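Local coordinates for protein N-isopropylammelide isopropylaminohydrolase (Burkholderia multivorans ATCC 17616, PDB 6NBO) that belongs to the amidohydrolase family of TIM-barrel metalloenzymes and carries two zinc ions bound by histidine and aspartate side chains, at residues R113-T121 with Y313-R321. Sequence-based numbering, arbitrary orientation.
Sequences RAFLAAGTT and YGSPDMLER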
ATOM      1  N   ARG A 113      13.496   2.234   3.277  1.00 26.43           N
ATOM      2  CA  ARG A 113      14.676   1.757   2.563  1.00 24.43           C
ATOM      3  C   ARG A 113      14.702   0.235   2.479  1.00 30.33           C
ATOM      4  O   ARG A 113      15.148  -0.322   1.467  1.00 27.01           O
ATOM      5  CB  ARG A 113      15.938   2.315   3.223  1.00 24.00           C
ATOM      6  CG  ARG A 113      16.245   3.724   2.722  1.00 25.13           C
ATOM      7  CD  ARG A 113      17.482   4.345   3.341  1.00 31.29           C
ATOM      8  NE  ARG A 113      17.880   5.525   2.583  1.00 30.87           N
ATOM      9  CZ  ARG A 113      18.587   6.527   3.077  1.00 35.59           C
ATOM     10  NH1 ARG A 113      18.981   6.498   4.343  1.00 35.80           N
ATOM     11  NH2 ARG A 113      18.900   7.559   2.306  1.00 37.27           N
ATOM     12  N   ALA A 114      14.219  -0.460   3.515  1.00 23.09           N
ATOM     13  CA  ALA A 114      14.112  -1.917   3.432  1.00 26.33           C
ATOM     14  C   ALA A 114      13.076  -2.333   2.392  1.00 20.16           C
ATOM     15  O   ALA A 114      13.267  -3.331   1.676  1.00 21.96           O
ATOM     16  CB  ALA A 114      13.753  -2.506   4.802  1.00 24.03           C
ATOM     17  N   PHE A 115      11.959  -1.610   2.316  1.00 24.24           N
ATOM     18  CA  PHE A 115      11.007  -1.834   1.231  1.00 23.58           C
ATOM     19  C   PHE A 115      11.701  -1.723  -0.129  1.00 24.42           C
ATOM     20  O   PHE A 115      11.595  -2.621  -0.973  1.00 22.44           O
ATOM     21  CB  PHE A 115       9.859  -0.828   1.334  1.00 19.28           C
ATOM     22  CG  PHE A 115       8.688  -1.299   2.186  1.00 24.36           C
ATOM     23  CD1 PHE A 115       7.840  -2.301   1.732  1.00 23.50           C
ATOM     24  CD2 PHE A 115       8.422  -0.714   3.418  1.00 21.86           C
ATOM     25  CE1 PHE A 115       6.746  -2.720   2.486  1.00 22.76           C
ATOM     26  CE2 PHE A 115       7.318  -1.133   4.192  1.00 23.01           C
ATOM     27  CZ  PHE A 115       6.492  -2.139   3.724  1.00 25.11           C
ATOM     28  N   LEU A 116      12.436  -0.633  -0.340  1.00 24.59           N
ATOM     29  CA  LEU A 116      13.144  -0.430  -1.607  1.00 25.50           C
ATOM     30  C   LEU A 116      14.109  -1.575  -1.898  1.00 23.94           C
ATOM     31  O   LEU A 116      14.127  -2.114  -3.012  1.00 23.99           O
ATOM     32  CB  LEU A 116      13.889   0.904  -1.582  1.00 25.46           C
ATOM     33  CG  LEU A 116      14.589   1.304  -2.893  1.00 23.53           C
ATOM     34  CD1 LEU A 116      13.580   1.376  -4.068  1.00 21.70           C
ATOM     35  CD2 LEU A 116      15.315   2.617  -2.724  1.00 24.09           C
ATOM     36  N   ALA A 117      14.905  -1.983  -0.903  1.00 22.59           N
ATOM     37  CA  ALA A 117      15.871  -3.057  -1.131  1.00 24.90           C
ATOM     38  C   ALA A 117      15.187  -4.365  -1.523  1.00 28.90           C
ATOM     39  O   ALA A 117      15.776  -5.194  -2.231  1.00 26.72           O
ATOM     40  CB  ALA A 117      16.732  -3.270   0.119  1.00 27.72           C
ATOM     41  N   ALA A 118      13.963  -4.579  -1.052  1.00 22.44           N
ATOM     42  CA  ALA A 118      13.162  -5.745  -1.405  1.00 23.28           C
ATOM     43  C   ALA A 118      12.247  -5.490  -2.604  1.00 24.63           C
ATOM     44  O   ALA A 118      11.307  -6.265  -2.828  1.00 23.15           O
ATOM     45  CB  ALA A 118      12.321  -6.195  -0.199  1.00 25.51           C
ATOM     46  N   GLY A 119      12.490  -4.421  -3.374  1.00 24.34           N
ATOM     47  CA  GLY A 119      11.795  -4.235  -4.644  1.00 21.88           C
ATOM     48  C   GLY A 119      10.527  -3.394  -4.616  1.00 27.70           C
ATOM     49  O   GLY A 119       9.870  -3.271  -5.657  1.00 21.84           O
ATOM     50  N   THR A 120      10.163  -2.807  -3.481  1.00 22.64           N
ATOM     51  CA  THR A 120       8.978  -1.953  -3.394  1.00 19.92           C
ATOM     52  C   THR A 120       9.374  -0.508  -3.670  1.00 23.59           C
ATOM     53  O   THR A 120      10.220   0.049  -2.967  1.00 23.25           O
ATOM     54  CB  THR A 120       8.326  -2.075  -2.017  1.00 22.22           C
ATOM     55  OG1 THR A 120       7.731  -3.376  -1.899  1.00 22.49           O
ATOM     56  CG2 THR A 120       7.259  -0.988  -1.829  1.00 19.28           C
ATOM     57  N   THR A 121       8.780   0.095  -4.707  1.00 21.62           N
ATOM     58  CA  THR A 121       9.140   1.453  -5.110  1.00 21.44           C
ATOM     59  C   THR A 121       7.983   2.431  -4.964  1.00 25.09           C
ATOM     60  O   THR A 121       8.127   3.614  -5.300  1.00 24.03           O
ATOM     61  CB  THR A 121       9.635   1.457  -6.562  1.00 25.39           C
ATOM     62  OG1 THR A 121       8.597   0.952  -7.409  1.00 22.70           O
ATOM     63  CG2 THR A 121      10.875   0.571  -6.700  1.00 26.87           C
ATOM     64  N   TYR A 313       4.451  -8.655  13.514  1.00 22.01           N
ATOM     65  CA  TYR A 313       4.526  -9.194  12.165  1.00 23.62           C
ATOM     66  C   TYR A 313       4.784  -8.073  11.170  1.00 26.33           C
ATOM     67  O   TYR A 313       5.037  -6.925  11.539  1.00 27.50           O
ATOM     68  CB  TYR A 313       3.243  -9.951  11.828  1.00 28.27           C
ATOM     69  CG  TYR A 313       2.910 -10.978  12.872  1.00 25.19           C
ATOM     70  CD1 TYR A 313       3.790 -12.015  13.139  1.00 24.82           C
ATOM     71  CD2 TYR A 313       1.722 -10.913  13.592  1.00 24.39           C
ATOM     72  CE1 TYR A 313       3.507 -12.968  14.101  1.00 27.14           C
ATOM     73  CE2 TYR A 313       1.418 -11.868  14.560  1.00 24.48           C
ATOM     74  CZ  TYR A 313       2.314 -12.890  14.807  1.00 28.18           C
ATOM     75  OH  TYR A 313       2.039 -13.833  15.764  1.00 29.71           O
ATOM     76  N   GLY A 314       4.708  -8.402   9.894  1.00 23.33           N
ATOM     77  CA  GLY A 314       4.952  -7.441   8.842  1.00 21.86           C
ATOM     78  C   GLY A 314       6.359  -7.601   8.294  1.00 24.89           C
ATOM     79  O   GLY A 314       7.285  -8.023   8.997  1.00 27.79           O
ATOM     80  N   SER A 315       6.522  -7.277   7.014  1.00 24.70           N
ATOM     81  CA  SER A 315       7.806  -7.436   6.342  1.00 23.81           C
ATOM     82  C   SER A 315       7.880  -6.447   5.195  1.00 25.37           C
ATOM     83  O   SER A 315       6.858  -6.155   4.564  1.00 24.13           O
ATOM     84  CB  SER A 315       7.977  -8.872   5.815  1.00 28.99           C
ATOM     85  OG  SER A 315       8.936  -8.947   4.780  1.00 33.89           O
ATOM     86  N   PRO A 316       9.068  -5.911   4.898  1.00 23.51           N
ATOM     87  CA  PRO A 316       9.233  -5.093   3.682  1.00 21.49           C
ATOM     88  C   PRO A 316       9.180  -5.896   2.392  1.00 25.07           C
ATOM     89  O   PRO A 316       9.335  -5.309   1.320  1.00 21.69           O
ATOM     90  CB  PRO A 316      10.624  -4.458   3.873  1.00 23.63           C
ATOM     91  CG  PRO A 316      11.350  -5.390   4.776  1.00 31.94           C
ATOM     92  CD  PRO A 316      10.313  -6.035   5.675  1.00 26.07           C
ATOM     93  N   ASP A 317       8.984  -7.212   2.454  1.00 21.73           N
ATOM     94  CA  ASP A 317       8.911  -8.053   1.257  1.00 25.42           C
ATOM     95  C   ASP A 317       7.448  -8.164   0.821  1.00 21.67           C
ATOM     96  O   ASP A 317       6.679  -8.934   1.398  1.00 23.10           O
ATOM     97  CB  ASP A 317       9.514  -9.428   1.554  1.00 24.47           C
ATOM     98  CG  ASP A 317       9.647 -10.280   0.312  1.00 25.12           C
ATOM     99  OD1 ASP A 317       9.011  -9.938  -0.699  1.00 23.96           O
ATOM    100  OD2 ASP A 317      10.385 -11.279   0.331  1.00 26.98           O
ATOM    101  N   MET A 318       7.052  -7.415  -0.223  1.00 18.71           N
ATOM    102  CA  MET A 318       5.660  -7.486  -0.657  1.00 19.74           C
ATOM    103  C   MET A 318       5.337  -8.797  -1.351  1.00 21.90           C
ATOM    104  O   MET A 318       4.156  -9.144  -1.454  1.00 23.86           O
ATOM    105  CB  MET A 318       5.298  -6.316  -1.577  1.00 20.82           C
ATOM    106  CG  MET A 318       5.237  -4.954  -0.855  1.00 26.02           C
ATOM    107  SD  MET A 318       4.252  -4.995   0.656  1.00 23.98           S
ATOM    108  CE  MET A 318       2.617  -5.310  -0.024  1.00 19.62           C
ATOM    109  N   LEU A 319       6.342  -9.536  -1.827  1.00 18.77           N
ATOM    110  CA  LEU A 319       6.056 -10.886  -2.306  1.00 22.14           C
ATOM    111  C   LEU A 319       5.560 -11.755  -1.162  1.00 23.64           C
ATOM    112  O   LEU A 319       4.671 -12.594  -1.346  1.00 22.51           O
ATOM    113  CB  LEU A 319       7.296 -11.513  -2.957  1.00 23.54           C
ATOM    114  CG  LEU A 319       7.754 -10.925  -4.294  1.00 23.77           C
ATOM    115  CD1 LEU A 319       8.892 -11.757  -4.906  1.00 23.02           C
ATOM    116  CD2 LEU A 319       6.559 -10.819  -5.256  1.00 23.98           C
ATOM    117  N   GLU A 320       6.117 -11.561   0.040  1.00 24.84           N
ATOM    118  CA  GLU A 320       5.631 -12.316   1.189  1.00 22.49           C
ATOM    119  C   GLU A 320       4.196 -11.939   1.525  1.00 20.99           C
ATOM    120  O   GLU A 320       3.397 -12.798   1.922  1.00 21.98           O
ATOM    121  CB  GLU A 320       6.538 -12.096   2.398  1.00 23.59           C
ATOM    122  CG  GLU A 320       6.125 -12.935   3.594  1.00 23.57           C
ATOM    123  CD  GLU A 320       7.249 -13.063   4.587  1.00 29.80           C
ATOM    124  OE1 GLU A 320       7.217 -12.356   5.611  1.00 25.59           O
ATOM    125  OE2 GLU A 320       8.182 -13.848   4.320  1.00 26.65           O
ATOM    126  N   ARG A 321       3.847 -10.657   1.397  1.00 22.05           N
ATOM    127  CA  ARG A 321       2.460 -10.275   1.659  1.00 22.45           C
ATOM    128  C   ARG A 321       1.521 -10.902   0.635  1.00 22.20           C
ATOM    129  O   ARG A 321       0.415 -11.347   0.978  1.00 23.04           O
ATOM    130  CB  ARG A 321       2.325  -8.750   1.663  1.00 28.17           C
ATOM    131  CG  ARG A 321       0.929  -8.243   2.052  1.00 27.30           C
ATOM    132  CD  ARG A 321       0.448  -8.826   3.369  1.00 28.72           C
ATOM    133  NE  ARG A 321       1.459  -8.795   4.431  1.00 26.81           N
ATOM    134  CZ  ARG A 321       1.204  -9.098   5.703  1.00 29.71           C
ATOM    135  NH1 ARG A 321      -0.026  -9.426   6.075  1.00 30.07           N
ATOM    136  NH2 ARG A 321       2.171  -9.066   6.603  1.00 29.42           N
TER
HETATM  137  O   HOH W   1       9.036  -5.607  -1.263  1.00 23.88           O
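The F115 and P316 side chains cross at about a right angle, with P316 CA over one face of the phenyl ring, 3.8 Å from the ring centroid and 20° off the normal, a CH-pi contact displaced toward the rim. The proline ring reaches on to the helix itself: P316 CG packs 3.8 Å from A114 CB, and P316 CB comes 3.5 Å from F115 N. M318 takes the phenyl edge instead. Bent at chi2 and chi3, its chain brings SD into the ring plane, 3.8 Å from F115 CE1, as a Met-aromatic contact. On the way M318 CG passes T120 OG1 at 3.1 Å. In this amidohydrolase barrel the contact joins the end of helix 104-117 and its turn into strand 120-128 to the loop that leads into helix 318-328, with the F115 side chain about 12 Å from a zinc ion. G119, at positive phi, closes the first helix in a Schellman motif, while D317 N-caps the second through weak bonds from L319 N and E320 N to OD1, which also meets R385 in a salt bridge. No direct hydrogen bond joins the two segments; one water ties them together with four bonds, donating to A118 O and, at 2.6 Å between the water O and P316 O, to P316, and accepting from T120 OG1 and M318 N. T120 OG1 stands anti to its carbonyl carbon (chi1 -70°), turned to meet that water at 2.7 Å from the water O.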